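PDB 5T8U: lipoate-protein ligase 1 from Plasmodium falciparum, which belongs to the lipoate-protein ligases, with a ligase A/B-type catalytic domain and a smaller C-terminal domain, and is modelled with lipoic acid bound. Local coordinates for residues Q20-N25 with N62-I67; L28-L33 with L259-L264; L43-I48 with T242-D247; F110-I115 with K226-N231. All coordinates share one frame; numbering follows the deposited sequence.

Contact 1 (Q20-N25 with N62-I67); sequences QNIHFN and NRSIII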
# COMPACT_ATOMS: atom_id res chain seq x y z
N GLN A 20 17.36 1.11 -3.91
CA GLN A 20 16.95 0.06 -2.99
C GLN A 20 16.67 0.61 -1.59
O GLN A 20 16.71 -0.15 -0.61
CB GLN A 20 18.03 -1.03 -2.92
CG GLN A 20 18.30 -1.68 -4.27
CD GLN A 20 19.37 -2.76 -4.20
OE1 GLN A 20 20.22 -2.74 -3.32
NE2 GLN A 20 19.31 -3.70 -5.13
N ASN A 21 16.37 1.90 -1.47
CA ASN A 21 16.02 2.50 -0.19
C ASN A 21 14.50 2.62 -0.10
O ASN A 21 13.86 3.15 -1.01
CB ASN A 21 16.67 3.88 -0.04
CG ASN A 21 16.28 4.56 1.26
OD1 ASN A 21 15.30 5.30 1.32
ND2 ASN A 21 17.06 4.31 2.31
N ILE A 22 13.94 2.12 1.00
CA ILE A 22 12.49 2.09 1.15
C ILE A 22 11.91 3.50 1.10
O ILE A 22 10.88 3.74 0.46
CB ILE A 22 12.09 1.36 2.44
CG1 ILE A 22 10.56 1.31 2.60
CG2 ILE A 22 12.72 2.02 3.67
CD1 ILE A 22 9.84 0.59 1.48
N HIS A 23 12.57 4.46 1.76
CA HIS A 23 12.07 5.83 1.76
C HIS A 23 12.17 6.44 0.37
O HIS A 23 11.26 7.16 -0.06
CB HIS A 23 12.85 6.67 2.77
CG HIS A 23 12.83 6.11 4.16
ND1 HIS A 23 13.95 6.08 4.96
CD2 HIS A 23 11.84 5.55 4.88
CE1 HIS A 23 13.64 5.53 6.12
NE2 HIS A 23 12.37 5.20 6.10
N PHE A 24 13.26 6.16 -0.34
CA PHE A 24 13.44 6.71 -1.68
C PHE A 24 12.36 6.19 -2.63
O PHE A 24 11.70 6.97 -3.32
CB PHE A 24 14.84 6.36 -2.20
CG PHE A 24 15.24 7.13 -3.42
CD1 PHE A 24 15.91 8.34 -3.29
CD2 PHE A 24 14.97 6.66 -4.69
CE1 PHE A 24 16.28 9.06 -4.41
CE2 PHE A 24 15.34 7.37 -5.81
CZ PHE A 24 16.00 8.57 -5.67
N ASN A 25 12.17 4.87 -2.66
CA ASN A 25 11.19 4.28 -3.56
C ASN A 25 9.77 4.67 -3.17
O ASN A 25 8.92 4.86 -4.04
CB ASN A 25 11.34 2.76 -3.59
CG ASN A 25 12.64 2.31 -4.21
OD1 ASN A 25 13.19 2.98 -5.09
ND2 ASN A 25 13.15 1.17 -3.77
N ASN A 62 15.91 -2.87 0.41
CA ASN A 62 16.78 -3.64 1.30
C ASN A 62 16.03 -3.91 2.60
O ASN A 62 14.82 -3.67 2.73
CB ASN A 62 18.09 -2.89 1.52
CG ASN A 62 19.30 -3.70 1.08
OD1 ASN A 62 19.34 -4.92 1.26
ND2 ASN A 62 20.28 -3.03 0.50
N ARG A 63 16.75 -4.43 3.60
CA ARG A 63 16.13 -4.86 4.85
C ARG A 63 15.35 -3.72 5.48
O ARG A 63 15.93 -2.71 5.89
CB ARG A 63 17.21 -5.38 5.80
CG ARG A 63 18.01 -6.53 5.20
CD ARG A 63 19.10 -7.06 6.14
NE ARG A 63 20.26 -6.17 6.19
CZ ARG A 63 20.66 -5.50 7.27
NH1 ARG A 63 20.02 -5.60 8.43
NH2 ARG A 63 21.73 -4.72 7.19
N SER A 64 14.02 -3.88 5.56
CA SER A 64 13.17 -2.79 6.02
C SER A 64 11.93 -3.35 6.71
O SER A 64 11.53 -4.50 6.50
CB SER A 64 12.74 -1.90 4.85
OG SER A 64 13.85 -1.55 4.04
N ILE A 65 11.32 -2.50 7.54
CA ILE A 65 10.01 -2.74 8.13
C ILE A 65 9.12 -1.58 7.71
O ILE A 65 9.42 -0.42 8.02
CB ILE A 65 10.07 -2.84 9.66
CG1 ILE A 65 11.07 -3.92 10.11
CG2 ILE A 65 8.68 -3.13 10.24
CD1 ILE A 65 10.68 -5.33 9.70
N ILE A 66 8.03 -1.89 7.01
CA ILE A 66 7.06 -0.89 6.58
C ILE A 66 5.77 -1.16 7.34
O ILE A 66 5.22 -2.26 7.28
CB ILE A 66 6.84 -0.92 5.06
CG1 ILE A 66 8.19 -0.79 4.33
CG2 ILE A 66 5.94 0.22 4.64
CD1 ILE A 66 8.92 -2.10 4.10
N ILE A 67 5.28 -0.14 8.05
CA ILE A 67 4.25 -0.32 9.06
C ILE A 67 2.86 -0.21 8.43
O ILE A 67 2.17 -1.22 8.25
CB ILE A 67 4.42 0.71 10.19
CG1 ILE A 67 5.81 0.57 10.83
CG2 ILE A 67 3.35 0.53 11.25
CD1 ILE A 67 6.16 1.69 11.79

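Contact 2 (L28-L33 with L259-L264); sequences LENFLL and LKYYNL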
# COMPACT_ATOMS: atom_id res chain seq x y z
N LEU A 28 9.30 8.00 -4.64
CA LEU A 28 8.99 7.85 -6.06
C LEU A 28 7.53 7.49 -6.26
O LEU A 28 6.82 8.12 -7.05
CB LEU A 28 9.89 6.78 -6.69
CG LEU A 28 11.36 7.15 -6.91
CD1 LEU A 28 12.16 5.91 -7.28
CD2 LEU A 28 11.50 8.21 -7.99
N GLU A 29 7.06 6.46 -5.55
CA GLU A 29 5.67 6.03 -5.65
C GLU A 29 4.71 7.18 -5.39
O GLU A 29 3.78 7.43 -6.17
CB GLU A 29 5.42 4.88 -4.67
CG GLU A 29 4.05 4.26 -4.75
CD GLU A 29 3.84 3.20 -3.68
OE1 GLU A 29 4.22 3.46 -2.52
OE2 GLU A 29 3.31 2.12 -4.01
N ASN A 30 4.92 7.90 -4.28
CA ASN A 30 4.04 9.01 -3.95
C ASN A 30 4.11 10.11 -5.01
O ASN A 30 3.10 10.77 -5.27
CB ASN A 30 4.40 9.58 -2.58
CG ASN A 30 3.32 10.48 -2.02
OD1 ASN A 30 2.14 10.34 -2.35
ND2 ASN A 30 3.72 11.43 -1.18
N PHE A 31 5.28 10.31 -5.61
CA PHE A 31 5.39 11.33 -6.66
C PHE A 31 4.63 10.91 -7.91
O PHE A 31 4.04 11.75 -8.59
CB PHE A 31 6.86 11.59 -6.98
CG PHE A 31 7.08 12.78 -7.87
CD1 PHE A 31 7.41 14.01 -7.34
CD2 PHE A 31 6.94 12.67 -9.25
CE1 PHE A 31 7.60 15.11 -8.15
CE2 PHE A 31 7.13 13.76 -10.06
CZ PHE A 31 7.47 14.98 -9.52
N LEU A 32 4.64 9.62 -8.23
CA LEU A 32 3.88 9.13 -9.37
C LEU A 32 2.38 9.25 -9.12
O LEU A 32 1.63 9.67 -10.01
CB LEU A 32 4.26 7.68 -9.68
CG LEU A 32 5.74 7.43 -9.97
CD1 LEU A 32 6.06 5.95 -9.91
CD2 LEU A 32 6.12 8.00 -11.33
N LEU A 33 1.93 8.90 -7.91
CA LEU A 33 0.52 9.04 -7.58
C LEU A 33 0.08 10.50 -7.61
O LEU A 33 -1.00 10.82 -8.11
CB LEU A 33 0.24 8.43 -6.21
CG LEU A 33 -1.14 8.72 -5.61
CD1 LEU A 33 -2.25 8.32 -6.56
CD2 LEU A 33 -1.30 8.01 -4.27
N LEU A 259 11.71 15.81 -2.60
CA LEU A 259 12.50 15.95 -1.38
C LEU A 259 11.60 16.12 -0.16
O LEU A 259 11.95 15.66 0.93
CB LEU A 259 13.45 17.14 -1.51
CG LEU A 259 14.64 16.95 -2.45
CD1 LEU A 259 15.37 18.27 -2.65
CD2 LEU A 259 15.60 15.91 -1.91
N LYS A 260 10.45 16.77 -0.33
CA LYS A 260 9.49 16.88 0.77
C LYS A 260 9.03 15.49 1.21
O LYS A 260 9.10 15.15 2.40
CB LYS A 260 8.31 17.74 0.34
CG LYS A 260 7.31 18.05 1.44
CD LYS A 260 5.93 18.38 0.87
CE LYS A 260 5.98 19.59 -0.06
NZ LYS A 260 4.68 19.81 -0.75
N TYR A 261 8.54 14.69 0.26
CA TYR A 261 8.12 13.33 0.59
C TYR A 261 9.25 12.55 1.26
O TYR A 261 9.05 11.93 2.31
CB TYR A 261 7.66 12.61 -0.68
CG TYR A 261 6.49 13.25 -1.39
CD1 TYR A 261 5.59 14.06 -0.71
CD2 TYR A 261 6.27 13.04 -2.75
CE1 TYR A 261 4.52 14.65 -1.35
CE2 TYR A 261 5.20 13.62 -3.40
CZ TYR A 261 4.33 14.42 -2.70
OH TYR A 261 3.27 15.00 -3.35
N TYR A 262 10.44 12.57 0.65
CA TYR A 262 11.56 11.81 1.18
C TYR A 262 11.87 12.22 2.62
O TYR A 262 12.06 11.36 3.49
CB TYR A 262 12.79 12.02 0.29
CG TYR A 262 14.00 11.21 0.68
CD1 TYR A 262 14.11 9.88 0.30
CD2 TYR A 262 15.02 11.76 1.43
CE1 TYR A 262 15.22 9.13 0.65
CE2 TYR A 262 16.13 11.02 1.78
CZ TYR A 262 16.23 9.70 1.39
OH TYR A 262 17.33 8.96 1.75
N ASN A 263 11.92 13.52 2.89
CA ASN A 263 12.23 13.99 4.24
C ASN A 263 11.13 13.58 5.22
O ASN A 263 11.42 13.18 6.35
CB ASN A 263 12.41 15.50 4.24
CG ASN A 263 13.59 15.94 3.38
OD1 ASN A 263 14.61 15.27 3.32
ND2 ASN A 263 13.44 17.09 2.72
N LEU A 264 9.87 13.67 4.80
CA LEU A 264 8.77 13.24 5.66
C LEU A 264 8.90 11.77 6.02
O LEU A 264 8.82 11.39 7.19
CB LEU A 264 7.43 13.52 4.98
CG LEU A 264 6.20 12.83 5.57
CD1 LEU A 264 6.04 13.16 7.05
CD2 LEU A 264 4.95 13.23 4.81

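Contact 3 (L43-I48 with T242-D247); sequences LNINTI and TVHYID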
# COMPACT_ATOMS: atom_id res chain seq x y z
N LEU A 43 8.65 12.51 -17.04
CA LEU A 43 9.38 11.76 -18.05
C LEU A 43 9.62 12.65 -19.25
O LEU A 43 8.89 13.62 -19.49
CB LEU A 43 8.60 10.51 -18.46
CG LEU A 43 8.13 9.56 -17.35
CD1 LEU A 43 7.35 8.40 -17.96
CD2 LEU A 43 9.30 9.05 -16.53
N ASN A 44 10.66 12.34 -20.02
CA ASN A 44 11.03 13.14 -21.18
C ASN A 44 10.33 12.68 -22.45
O ASN A 44 10.86 12.88 -23.55
CB ASN A 44 12.55 13.13 -21.36
CG ASN A 44 13.28 13.75 -20.18
OD1 ASN A 44 12.88 14.80 -19.67
ND2 ASN A 44 14.34 13.10 -19.73
N ILE A 45 9.15 12.08 -22.33
CA ILE A 45 8.41 11.55 -23.47
C ILE A 45 7.76 12.70 -24.22
O ILE A 45 8.15 13.02 -25.35
CB ILE A 45 7.36 10.51 -23.02
CG1 ILE A 45 8.05 9.32 -22.36
CG2 ILE A 45 6.53 10.04 -24.21
CD1 ILE A 45 7.11 8.36 -21.66
N ASN A 46 6.76 13.33 -23.61
CA ASN A 46 6.01 14.41 -24.23
C ASN A 46 5.99 15.62 -23.31
O ASN A 46 6.27 15.52 -22.12
CB ASN A 46 4.57 13.97 -24.55
CG ASN A 46 3.86 14.93 -25.48
OD1 ASN A 46 4.14 16.13 -25.48
ND2 ASN A 46 2.94 14.41 -26.28
N THR A 47 5.66 16.77 -23.90
CA THR A 47 5.61 18.03 -23.17
C THR A 47 4.20 18.55 -22.93
O THR A 47 3.99 19.29 -21.97
CB THR A 47 6.40 19.12 -23.92
OG1 THR A 47 7.61 18.55 -24.45
CG2 THR A 47 6.76 20.27 -22.98
N ILE A 48 3.24 18.18 -23.77
CA ILE A 48 1.87 18.70 -23.69
C ILE A 48 0.90 17.64 -23.21
O ILE A 48 0.27 17.79 -22.16
CB ILE A 48 1.43 19.29 -25.05
CG1 ILE A 48 2.49 20.24 -25.61
CG2 ILE A 48 0.09 20.02 -24.89
CD1 ILE A 48 2.21 20.71 -27.02
N THR A 242 8.59 -1.57 -23.51
CA THR A 242 9.34 -0.37 -23.17
C THR A 242 9.43 -0.24 -21.66
O THR A 242 8.44 -0.49 -20.95
CB THR A 242 8.71 0.89 -23.77
OG1 THR A 242 8.60 0.74 -25.19
CG2 THR A 242 9.55 2.12 -23.46
N VAL A 243 10.60 0.15 -21.17
CA VAL A 243 10.88 0.21 -19.74
C VAL A 243 11.59 1.53 -19.45
O VAL A 243 12.62 1.83 -20.05
CB VAL A 243 11.74 -0.97 -19.27
CG1 VAL A 243 12.04 -0.88 -17.77
CG2 VAL A 243 11.05 -2.29 -19.59
N HIS A 244 11.03 2.32 -18.52
CA HIS A 244 11.63 3.57 -18.09
C HIS A 244 12.29 3.40 -16.73
O HIS A 244 11.81 2.64 -15.88
CB HIS A 244 10.59 4.68 -18.03
CG HIS A 244 10.14 5.18 -19.37
ND1 HIS A 244 9.26 4.49 -20.16
CD2 HIS A 244 10.46 6.31 -20.05
CE1 HIS A 244 9.05 5.16 -21.28
NE2 HIS A 244 9.77 6.27 -21.23
N TYR A 245 13.40 4.11 -16.53
CA TYR A 245 14.14 4.10 -15.28
C TYR A 245 14.08 5.50 -14.67
O TYR A 245 14.55 6.46 -15.28
CB TYR A 245 15.59 3.66 -15.51
CG TYR A 245 15.71 2.23 -15.98
CD1 TYR A 245 16.03 1.21 -15.09
CD2 TYR A 245 15.48 1.89 -17.31
CE1 TYR A 245 16.13 -0.10 -15.51
CE2 TYR A 245 15.58 0.58 -17.74
CZ TYR A 245 15.91 -0.41 -16.84
OH TYR A 245 16.01 -1.72 -17.27
N ILE A 246 13.51 5.60 -13.47
CA ILE A 246 13.18 6.89 -12.88
C ILE A 246 14.01 7.20 -11.64
O ILE A 246 14.04 8.37 -11.22
CB ILE A 246 11.67 6.97 -12.54
CG1 ILE A 246 11.27 5.84 -11.59
CG2 ILE A 246 10.85 6.93 -13.82
CD1 ILE A 246 9.86 5.97 -11.04
N ASP A 247 14.68 6.22 -11.03
CA ASP A 247 15.45 6.49 -9.82
C ASP A 247 16.55 7.52 -10.04
O ASP A 247 17.09 8.03 -9.06
CB ASP A 247 16.04 5.19 -9.28
CG ASP A 247 16.91 4.48 -10.30
OD1 ASP A 247 16.62 4.57 -11.50
OD2 ASP A 247 17.89 3.82 -9.88

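Contact 4 (F110-I115 with K226-N231); sequences FLNNNI and KFYEQN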
# COMPACT_ATOMS: atom_id res chain seq x y z
N PHE A 110 0.63 -0.73 -9.30
CA PHE A 110 -0.27 -0.44 -10.41
C PHE A 110 -0.96 0.89 -10.16
O PHE A 110 -1.53 1.11 -9.08
CB PHE A 110 -1.31 -1.55 -10.57
CG PHE A 110 -0.74 -2.87 -11.00
CD1 PHE A 110 -0.49 -3.13 -12.33
CD2 PHE A 110 -0.46 -3.85 -10.06
CE1 PHE A 110 0.02 -4.35 -12.73
CE2 PHE A 110 0.05 -5.07 -10.46
CZ PHE A 110 0.30 -5.32 -11.79
N LEU A 111 -0.92 1.78 -11.15
CA LEU A 111 -1.67 3.03 -11.12
C LEU A 111 -2.66 3.02 -12.27
O LEU A 111 -2.30 2.67 -13.40
CB LEU A 111 -0.76 4.25 -11.21
CG LEU A 111 0.42 4.30 -10.24
CD1 LEU A 111 1.20 5.59 -10.44
CD2 LEU A 111 -0.05 4.19 -8.80
N ASN A 112 -3.90 3.40 -11.99
CA ASN A 112 -4.94 3.38 -13.01
C ASN A 112 -5.86 4.58 -12.85
O ASN A 112 -5.87 5.26 -11.82
CB ASN A 112 -5.77 2.09 -12.93
CG ASN A 112 -4.95 0.85 -13.25
OD1 ASN A 112 -4.25 0.32 -12.38
ND2 ASN A 112 -5.02 0.39 -14.49
N ASN A 113 -6.63 4.85 -13.91
CA ASN A 113 -7.64 5.90 -13.85
C ASN A 113 -8.80 5.51 -12.96
O ASN A 113 -9.33 6.34 -12.21
CB ASN A 113 -8.13 6.22 -15.27
CG ASN A 113 -9.27 7.22 -15.28
OD1 ASN A 113 -9.43 8.01 -14.34
ND2 ASN A 113 -10.06 7.20 -16.34
N ASN A 114 -9.21 4.24 -13.02
CA ASN A 114 -10.26 3.70 -12.18
C ASN A 114 -9.72 2.53 -11.38
O ASN A 114 -8.59 2.07 -11.59
CB ASN A 114 -11.46 3.25 -13.03
CG ASN A 114 -12.06 4.39 -13.83
OD1 ASN A 114 -11.97 5.56 -13.44
ND2 ASN A 114 -12.69 4.06 -14.95
N ILE A 115 -10.53 2.04 -10.43
CA ILE A 115 -10.12 0.89 -9.64
C ILE A 115 -9.89 -0.30 -10.56
O ILE A 115 -10.73 -0.61 -11.43
CB ILE A 115 -11.17 0.58 -8.56
CG1 ILE A 115 -11.28 1.76 -7.58
CG2 ILE A 115 -10.79 -0.70 -7.80
CD1 ILE A 115 -12.31 1.58 -6.48
N LYS A 226 0.78 -7.17 -22.66
CA LYS A 226 -0.13 -8.05 -23.39
C LYS A 226 -1.56 -7.90 -22.88
O LYS A 226 -2.51 -7.89 -23.67
CB LYS A 226 0.33 -9.50 -23.26
CG LYS A 226 -0.67 -10.53 -23.75
CD LYS A 226 -0.02 -11.90 -23.89
CE LYS A 226 -0.96 -13.01 -23.44
NZ LYS A 226 -0.28 -14.33 -23.43
N PHE A 227 -1.73 -7.78 -21.56
CA PHE A 227 -3.07 -7.60 -21.01
C PHE A 227 -3.71 -6.34 -21.58
O PHE A 227 -4.90 -6.34 -21.92
CB PHE A 227 -3.02 -7.53 -19.49
CG PHE A 227 -4.37 -7.26 -18.86
CD1 PHE A 227 -4.79 -5.96 -18.62
CD2 PHE A 227 -5.21 -8.30 -18.51
CE1 PHE A 227 -6.03 -5.71 -18.05
CE2 PHE A 227 -6.44 -8.06 -17.93
CZ PHE A 227 -6.85 -6.76 -17.71
N TYR A 228 -2.95 -5.25 -21.69
CA TYR A 228 -3.50 -4.01 -22.21
C TYR A 228 -3.33 -3.88 -23.72
O TYR A 228 -3.53 -2.78 -24.26
CB TYR A 228 -2.86 -2.81 -21.50
CG TYR A 228 -3.29 -2.70 -20.06
CD1 TYR A 228 -4.62 -2.49 -19.72
CD2 TYR A 228 -2.36 -2.80 -19.03
CE1 TYR A 228 -5.02 -2.39 -18.40
CE2 TYR A 228 -2.75 -2.70 -17.71
CZ TYR A 228 -4.08 -2.49 -17.40
OH TYR A 228 -4.45 -2.39 -16.08
N GLU A 229 -2.98 -4.96 -24.42
CA GLU A 229 -2.91 -4.97 -25.87
C GLU A 229 -3.98 -5.87 -26.50
O GLU A 229 -3.86 -6.26 -27.66
CB GLU A 229 -1.52 -5.41 -26.33
CG GLU A 229 -0.57 -4.26 -26.60
CD GLU A 229 0.82 -4.73 -26.99
OE1 GLU A 229 1.07 -5.95 -26.89
OE2 GLU A 229 1.64 -3.89 -27.40
N GLN A 230 -5.04 -6.19 -25.75
CA GLN A 230 -6.08 -7.07 -26.27
C GLN A 230 -6.81 -6.44 -27.45
O GLN A 230 -6.90 -7.03 -28.53
CB GLN A 230 -7.08 -7.42 -25.16
CG GLN A 230 -6.63 -8.54 -24.23
CD GLN A 230 -7.76 -9.04 -23.35
OE1 GLN A 230 -8.74 -9.60 -23.85
NE2 GLN A 230 -7.63 -8.84 -22.05
N ASN A 231 -7.35 -5.23 -27.24
CA ASN A 231 -8.17 -4.59 -28.27
C ASN A 231 -7.46 -4.57 -29.62
O ASN A 231 -8.08 -4.87 -30.65
CB ASN A 231 -8.52 -3.17 -27.84
CG ASN A 231 -9.25 -2.40 -28.93
OD1 ASN A 231 -10.17 -2.91 -29.56
ND2 ASN A 231 -8.82 -1.16 -29.16

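Contact 1 (Q20-N25 with N62-I67)
The first turn of helix 22-34 packs against strand 64-66, the middle strand of a small three-stranded sheet, with I22 meeting I66 beside the ligand pocket. The two isoleucines reach toward each other tip to tip: I22 CD1 lies 3.6 Å from I66 CG1, and I22 CG1 is equally near that same atom. This follows from I22 carrying CG1 anti to its own nitrogen (chi1 -180°), which carries the longer branch to I66. The shorter branch, CG2, lies over one face of the H23 ring, toward its rim, and also touches S64, with I22 CG2 and S64 OG 3.8 Å apart. The S64 hydroxyl that lies against I22 is itself bonded: S64 OG donates to N62 O over 2.7 Å, coming from well above the carbonyl plane.

Further out, the loops leading into the helix and the strand are stitched together by one backbone bond, N62 N to Q20 O, 3.0 Å long and fairly straight at 159°. Beyond it the partly exposed amides of Q20 and N62 cross with their planes 79° apart. N21 is the N-cap of the helix: its OD1 takes F24 N at 2.8 Å, in the carbonyl plane and on a lone pair, which caps the first turn. A90 of strand 88-90 also touches I22. The side chain of I66 stands about 4 Å from the bound lipoic acid, so the capped helix start probably lies behind the ligand pocket of this ligase domain, with I66 between.

Contact 2 (L28-L33 with L259-L264)
Y261 lays one face of its ring against the side-chain amide of N30, and this pairing carries the contact between helices 22-34 and 256-266. The two side chains cross at about a right angle. One end of the amide sits 3.1 Å above the ring plane, over its centre, while the amide plane itself is tilted 42° from the ring; the group is therefore neither flat on the aromatic face nor upright on it. The rest of the asparagine follows the same face toward one side of the ring, with N30 CB 3.9 Å from Y261 CD2 and N30 CG 3.9 Å from Y261 CE2.

Y261 reaches the neighbouring helix because its CG is set opposite the carbonyl carbon (chi1 -61°), and there the CE2 side of the ring comes up to the backbone of F31, whose N is 4.0 Å from Y261 CE2. F31 CB adds a looser apolar touch to the same ring atom, and the F31 ring turns to meet Y42 edge-to-face. One turn along, N34 also touches Y261, while Y262 rests on H23, F24 and S27. What results is a helix-to-helix interface in which an aromatic ring from one helix packs on residues of the other, with an amide on its face.

Contact 3 (L43-I48 with T242-D247)
H244 is the first residue of 242-247 to touch the 43-48 loop, and its imidazole meets two side chains there, both from the same side of the ring plane. L43 CD1 stands over that face, 4.3 Å above the plane and displaced toward the rim, and I45 reaches the far end of the ring obliquely: I45 CD1 is 3.4 Å from H244 NE2 and 3.8 Å from H244 CE1, with I45 CG1 close behind. CG opposite the carbonyl carbon (chi1 -73°) turns the ring toward the loop.

The backbone at this point is strand 244-245, the edge strand of the large mixed sheet, running parallel to strand 13-17. The backbone of H244 hydrogen-bonds to V14 and V16, and that of I246 to V16. Strand 13-17 also supplies L13 and L15, which touch I45 and H244 respectively. The facing loop leaves helix 39-42 at L43 and then makes an Asx turn, in which N46 OD1 accepts I48 N over 2.8 Å, nearly straight at 166° although the donor stands above the carbonyl plane.

At I246 the chain meets L43 a second time. The other methyl of the leucine, L43 CD2, lies 3.8 Å from I246 CG2, the two side chains crossing obliquely. The longer CG1 branch of I246 is tucked between its backbone N and carbonyl carbon (chi1 58°), while L28 and L32 of helix 22-34 pack on the isoleucine and I252 touches both I246 and L43.

Contact 4 (F110-I115 with K226-N231)
Y228 OH takes a hydrogen bond from N112 ND2, the one hydrogen bond between the two segments, joining the end of strand 105-112 to the residue that follows helix 213-227. At 3.3 Å it is long, and the N-H...O angle of 146° shows some bending. The hydroxyl nevertheless lies close to the asparagine's amide plane, only 13° out of it, so it is met roughly in the direction of an amide hydrogen. The amide and the phenol ring are turned 46° against each other and the side chains cross obliquely, which leaves the contact to the two ends.

With its CG opposite the carbonyl carbon, the tyrosine points its ring across to N112, spanning backbones whose nearest CA atoms, those of N112 and Y228, are 11.9 Å apart. F227 CD1 lies 3.5 Å above the Y228 ring plane, over the centre, and F224 meets the ring edge-to-face. P54 touches both N112 and Y228, and N120 of helix 117-132 packs on N112. The hydroxyl acts here as acceptor from a neutral amide; so long and bent a bond is probably weak, and most of the ring's surroundings are packing contacts.

Contacts 1 and 2 share helix 22-34, their centres 13 Å apart, and Y262 joins them by packing on N21, H23 and F24. The lipoic acid is about 4 Å from the side chain of I66 in contact 1 and about 12 Å from that of N30 in contact 2. Contact 3 sits 17 Å from contact 2, centre to centre, and meets the same helix where L32 CD1 lies 4.0 Å from I246 CD1. L32 also reaches contact 4, its CB 3.8 Å from L111 CD1. Contacts 3 and 4 both reach the large sheet yet do not touch, their nearest atoms about 8 Å apart.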